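Local structure of uncharacterized protein (Bordetella bronchiseptica RB50, 3BE3) at residues B[16-28]-B[34-46]. The protein is of unknown function but belongs to the DUF1653 family, grouped with the SH3-like folds, and forms a two-chain assembly whose chains are each built on an antiparallel sheet. Residues are numbered along the deposited sequence; the frame is centred on the assembly and turned at random.
With SO4 (sulfate ion), chain D.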
loop_
_atom_site.group_PDB
_atom_site.type_symbol
_atom_site.label_atom_id
_atom_site.label_comp_id
_atom_site.label_asym_id
_atom_site.label_seq_id
_atom_site.Cartn_x
_atom_site.Cartn_y
_atom_site.Cartn_z
ATOM N N TYR B 16 13.232 5.701 13.248
ATOM C CA TYR B 16 14.159 5.901 14.365
ATOM C C TYR B 16 15.598 5.440 14.121
ATOM O O TYR B 16 16.508 5.823 14.865
ATOM C CB TYR B 16 13.604 5.252 15.645
ATOM C CG TYR B 16 13.669 3.741 15.708
ATOM C CD1 TYR B 16 14.779 3.092 16.226
ATOM C CD2 TYR B 16 12.600 2.962 15.290
ATOM C CE1 TYR B 16 14.821 1.695 16.331
ATOM C CE2 TYR B 16 12.633 1.565 15.390
ATOM C CZ TYR B 16 13.744 0.935 15.916
ATOM O OH TYR B 16 13.767 -0.439 16.057
ATOM N N LYS B 17 15.816 4.628 13.093
ATOM C CA LYS B 17 17.167 4.164 12.800
ATOM C C LYS B 17 17.939 5.081 11.854
ATOM O O LYS B 17 19.079 4.784 11.492
ATOM C CB LYS B 17 17.152 2.736 12.247
ATOM C CG LYS B 17 17.022 1.673 13.331
ATOM C CD LYS B 17 17.280 0.259 12.799
ATOM C CE LYS B 17 18.772 -0.023 12.571
ATOM N NZ LYS B 17 19.392 0.769 11.465
ATOM N N GLY B 18 17.318 6.190 11.448
ATOM C CA GLY B 18 18.010 7.131 10.583
ATOM C C GLY B 18 17.554 7.322 9.141
ATOM O O GLY B 18 17.738 8.402 8.582
ATOM N N ASP B 19 16.973 6.291 8.531
ATOM C CA ASP B 19 16.526 6.405 7.143
ATOM C C ASP B 19 15.180 7.100 6.982
ATOM O O ASP B 19 14.348 7.084 7.892
ATOM C CB ASP B 19 16.465 5.019 6.482
ATOM C CG ASP B 19 17.835 4.366 6.356
ATOM O OD1 ASP B 19 18.787 5.045 5.910
ATOM O OD2 ASP B 19 17.955 3.169 6.691
ATOM N N HIS B 20 14.971 7.698 5.810
ATOM C CA HIS B 20 13.731 8.415 5.497
ATOM C C HIS B 20 12.818 7.636 4.555
ATOM O O HIS B 20 13.282 6.858 3.716
ATOM C CB HIS B 20 14.056 9.790 4.896
ATOM C CG HIS B 20 14.736 10.712 5.859
ATOM N ND1 HIS B 20 14.045 11.625 6.630
ATOM C CD2 HIS B 20 16.034 10.805 6.238
ATOM C CE1 HIS B 20 14.888 12.237 7.444
ATOM N NE2 HIS B 20 16.100 11.756 7.226
ATOM N N TYR B 21 11.514 7.854 4.708
ATOM C CA TYR B 21 10.514 7.176 3.892
ATOM C C TYR B 21 9.406 8.149 3.493
ATOM O O TYR B 21 9.181 9.159 4.169
ATOM C CB TYR B 21 9.886 6.004 4.673
ATOM C CG TYR B 21 10.846 4.903 5.078
ATOM C CD1 TYR B 21 11.612 4.997 6.235
ATOM C CD2 TYR B 21 10.991 3.757 4.302
ATOM C CE1 TYR B 21 12.501 3.974 6.607
ATOM C CE2 TYR B 21 11.877 2.732 4.666
ATOM C CZ TYR B 21 12.625 2.843 5.817
ATOM O OH TYR B 21 13.478 1.821 6.176
ATOM N N LEU B 22 8.728 7.843 2.390
ATOM C CA LEU B 22 7.622 8.669 1.916
ATOM C C LEU B 22 6.326 7.905 2.127
ATOM O O LEU B 22 6.076 6.911 1.446
ATOM C CB LEU B 22 7.772 8.998 0.423
ATOM C CG LEU B 22 6.565 9.687 -0.254
ATOM C CD1 LEU B 22 6.287 11.037 0.372
ATOM C CD2 LEU B 22 6.835 9.833 -1.753
ATOM N N ALA B 23 5.512 8.359 3.077
ATOM C CA ALA B 23 4.229 7.721 3.326
ATOM C C ALA B 23 3.256 8.361 2.337
ATOM O O ALA B 23 3.049 9.575 2.361
ATOM C CB ALA B 23 3.773 7.968 4.777
ATOM N N LEU B 24 2.681 7.542 1.458
ATOM C CA LEU B 24 1.745 8.018 0.441
ATOM C C LEU B 24 0.323 8.176 0.965
ATOM O O LEU B 24 -0.466 8.958 0.433
ATOM C CB LEU B 24 1.735 7.053 -0.751
ATOM C CG LEU B 24 3.001 6.981 -1.612
ATOM C CD1 LEU B 24 2.859 5.840 -2.610
ATOM C CD2 LEU B 24 3.238 8.316 -2.313
ATOM N N GLY B 25 -0.011 7.414 2.000
ATOM C CA GLY B 25 -1.342 7.503 2.576
ATOM C C GLY B 25 -1.737 6.237 3.312
ATOM O O GLY B 25 -0.935 5.310 3.455
ATOM N N LEU B 26 -2.977 6.195 3.790
ATOM C CA LEU B 26 -3.486 5.032 4.504
ATOM C C LEU B 26 -4.194 4.114 3.511
ATOM O O LEU B 26 -4.701 4.562 2.482
ATOM C CB LEU B 26 -4.481 5.454 5.590
ATOM C CG LEU B 26 -3.963 6.303 6.750
ATOM C CD1 LEU B 26 -5.123 6.668 7.662
ATOM C CD2 LEU B 26 -2.891 5.517 7.519
ATOM N N ALA B 27 -4.220 2.829 3.828
ATOM C CA ALA B 27 -4.879 1.854 2.979
ATOM C C ALA B 27 -5.475 0.737 3.823
ATOM O O ALA B 27 -5.058 0.497 4.953
ATOM C CB ALA B 27 -3.892 1.279 1.972
ATOM N N ARG B 28 -6.471 0.067 3.261
ATOM C CA ARG B 28 -7.137 -1.044 3.927
ATOM C C ARG B 28 -6.639 -2.344 3.295
ATOM O O ARG B 28 -6.799 -2.553 2.095
ATOM C CB ARG B 28 -8.658 -0.928 3.740
ATOM C CG ARG B 28 -9.490 -2.019 4.403
ATOM C CD ARG B 28 -9.718 -1.741 5.882
ATOM N NE ARG B 28 -10.463 -0.500 6.088
ATOM C CZ ARG B 28 -10.869 -0.057 7.273
ATOM N NH1 ARG B 28 -10.606 -0.754 8.370
ATOM N NH2 ARG B 28 -11.533 1.091 7.360
ATOM N N GLU B 34 -7.398 -4.616 7.899
ATOM C CA GLU B 34 -6.607 -3.832 8.832
ATOM C C GLU B 34 -6.133 -2.573 8.114
ATOM O O GLU B 34 -5.992 -2.550 6.893
ATOM C CB GLU B 34 -5.423 -4.647 9.379
ATOM C CG GLU B 34 -5.864 -5.773 10.321
ATOM C CD GLU B 34 -4.830 -6.104 11.393
ATOM O OE1 GLU B 34 -3.703 -6.510 11.039
ATOM O OE2 GLU B 34 -5.147 -5.960 12.594
ATOM N N VAL B 35 -5.923 -1.523 8.890
ATOM C CA VAL B 35 -5.484 -0.232 8.387
ATOM C C VAL B 35 -3.956 -0.211 8.319
ATOM O O VAL B 35 -3.284 -0.456 9.324
ATOM C CB VAL B 35 -6.015 0.871 9.319
ATOM C CG1 VAL B 35 -5.489 2.223 8.890
ATOM C CG2 VAL B 35 -7.538 0.894 9.257
ATOM N N VAL B 36 -3.407 0.059 7.138
ATOM C CA VAL B 36 -1.954 0.066 6.963
ATOM C C VAL B 36 -1.411 1.354 6.329
ATOM O O VAL B 36 -2.142 2.089 5.663
ATOM C CB VAL B 36 -1.510 -1.118 6.063
ATOM C CG1 VAL B 36 -1.990 -2.437 6.642
ATOM C CG2 VAL B 36 -2.069 -0.930 4.651
ATOM N N VAL B 37 -0.122 1.615 6.538
ATOM C CA VAL B 37 0.536 2.781 5.946
ATOM C C VAL B 37 1.270 2.280 4.700
ATOM O O VAL B 37 1.952 1.253 4.746
ATOM C CB VAL B 37 1.589 3.424 6.910
ATOM C CG1 VAL B 37 2.351 4.558 6.202
ATOM C CG2 VAL B 37 0.900 3.946 8.168
ATOM N N VAL B 38 1.100 2.993 3.589
ATOM C CA VAL B 38 1.759 2.665 2.325
ATOM C C VAL B 38 2.918 3.651 2.230
ATOM O O VAL B 38 2.698 4.862 2.252
ATOM C CB VAL B 38 0.810 2.876 1.118
ATOM C CG1 VAL B 38 1.552 2.608 -0.191
ATOM C CG2 VAL B 38 -0.385 1.944 1.244
ATOM N N TYR B 39 4.144 3.143 2.139
ATOM C CA TYR B 39 5.312 4.019 2.084
ATOM C C TYR B 39 6.454 3.512 1.196
ATOM O O TYR B 39 6.576 2.313 0.940
ATOM C CB TYR B 39 5.826 4.262 3.511
ATOM C CG TYR B 39 6.309 3.030 4.270
ATOM C CD1 TYR B 39 7.666 2.816 4.505
ATOM C CD2 TYR B 39 5.412 2.103 4.790
ATOM C CE1 TYR B 39 8.116 1.711 5.242
ATOM C CE2 TYR B 39 5.856 0.996 5.529
ATOM C CZ TYR B 39 7.205 0.805 5.754
ATOM O OH TYR B 39 7.628 -0.270 6.514
ATOM N N THR B 40 7.298 4.434 0.743
ATOM C CA THR B 40 8.419 4.093 -0.123
ATOM C C THR B 40 9.704 4.504 0.573
ATOM O O THR B 40 9.734 5.518 1.264
ATOM C CB THR B 40 8.324 4.865 -1.458
ATOM O OG1 THR B 40 7.017 4.691 -2.017
ATOM C CG2 THR B 40 9.378 4.367 -2.449
ATOM N N ARG B 41 10.768 3.727 0.400
ATOM C CA ARG B 41 12.029 4.107 1.026
ATOM C C ARG B 41 12.704 5.164 0.167
ATOM O O ARG B 41 12.585 5.158 -1.064
ATOM C CB ARG B 41 12.953 2.899 1.214
ATOM C CG ARG B 41 13.209 2.091 -0.025
ATOM C CD ARG B 41 14.106 0.891 0.277
ATOM N NE ARG B 41 14.016 -0.089 -0.798
ATOM C CZ ARG B 41 14.509 0.087 -2.017
ATOM N NH1 ARG B 41 15.156 1.204 -2.328
ATOM N NH2 ARG B 41 14.305 -0.835 -2.943
ATOM N N LEU B 42 13.409 6.075 0.830
ATOM C CA LEU B 42 14.095 7.153 0.142
ATOM C C LEU B 42 15.607 7.033 0.319
ATOM O O LEU B 42 16.288 7.987 0.704
ATOM C CB LEU B 42 13.579 8.500 0.666
ATOM C CG LEU B 42 12.049 8.642 0.583
ATOM C CD1 LEU B 42 11.617 9.947 1.242
ATOM C CD2 LEU B 42 11.582 8.586 -0.876
ATOM N N TYR B 43 16.118 5.840 0.031
ATOM C CA TYR B 43 17.548 5.542 0.100
ATOM C C TYR B 43 17.793 4.280 -0.724
ATOM O O TYR B 43 16.865 3.491 -0.960
ATOM C CB TYR B 43 17.998 5.331 1.555
ATOM C CG TYR B 43 17.325 4.184 2.276
ATOM C CD1 TYR B 43 17.891 2.916 2.307
ATOM C CD2 TYR B 43 16.108 4.366 2.916
ATOM C CE1 TYR B 43 17.255 1.853 2.966
ATOM C CE2 TYR B 43 15.469 3.315 3.572
ATOM C CZ TYR B 43 16.044 2.059 3.596
ATOM O OH TYR B 43 15.407 1.024 4.243
ATOM N N ALA B 44 19.040 4.092 -1.153
ATOM C CA ALA B 44 19.421 2.949 -1.971
ATOM C C ALA B 44 19.466 1.634 -1.202
ATOM O O ALA B 44 20.090 1.534 -0.148
ATOM C CB ALA B 44 20.777 3.213 -2.631
ATOM N N ARG B 45 18.797 0.627 -1.750
ATOM C CA ARG B 45 18.759 -0.698 -1.150
ATOM C C ARG B 45 18.177 -1.654 -2.184
ATOM O O ARG B 45 17.496 -1.230 -3.121
ATOM C CB ARG B 45 17.874 -0.711 0.100
ATOM C CG ARG B 45 17.990 -1.991 0.918
ATOM C CD ARG B 45 17.037 -2.009 2.102
ATOM N NE ARG B 45 17.146 -3.261 2.849
ATOM C CZ ARG B 45 16.311 -3.635 3.817
ATOM N NH1 ARG B 45 15.293 -2.853 4.164
ATOM N NH2 ARG B 45 16.492 -4.791 4.442
ATOM N N ALA B 46 18.457 -2.940 -2.029
ATOM C CA ALA B 46 17.932 -3.928 -2.960
ATOM C C ALA B 46 16.480 -4.200 -2.588
ATOM O O ALA B 46 16.063 -3.910 -1.466
ATOM C CB ALA B 46 18.743 -5.219 -2.872
HETATM S S SO4 D . 11.551 -1.657 13.203
HETATM O O1 SO4 D . 10.683 -0.480 12.989
HETATM O O2 SO4 D . 11.752 -1.844 14.652
HETATM O O3 SO4 D . 10.906 -2.854 12.644
HETATM O O4 SO4 D . 12.849 -1.439 12.544
HETATM O O HOH W 1 16.808 8.276 3.722
#
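Y21 reaches from strand 20-28 over strand 35-41 and lies between Y39 and Y43. Its CB rests 3.4 Å from T40 O. With CG beside the backbone N (chi1 -62°), the ring leans across the neighbouring strand: CD2 meets Y39 CD1 at 3.5 Å and also R41 CA, CE2 packs on R41 CB, and CZ lies 3.7 Å from Y43 CE2. At the tip, Y21 OH and Y43 OH share a 2.8 Å hydrogen bond. Y39 and Y43 both turn an edge toward the Y21 ring in offset edge-to-face pairs, with planes at 76° and 89°. The D19 carboxylate stacks on one face of Y43, its CG 3.7 Å above the ring centre, and R41 CD covers the opposite face near the rim. L22 and T40 exchange backbone hydrogen bonds, as do A27 and V36. L24 N bonds to V38 O, but V38 N bonds to G25 O, a beta bulge that shifts the register by one. A27 CB packs on V38 CG2 (3.6 Å), and V38 meets V38 of the second subunit. The Y21–Y43 ring and hydroxyl contacts tie the hairpin's open end to the following loop, while near the turn mostly aliphatic packing adds to backbone hydrogen bonds.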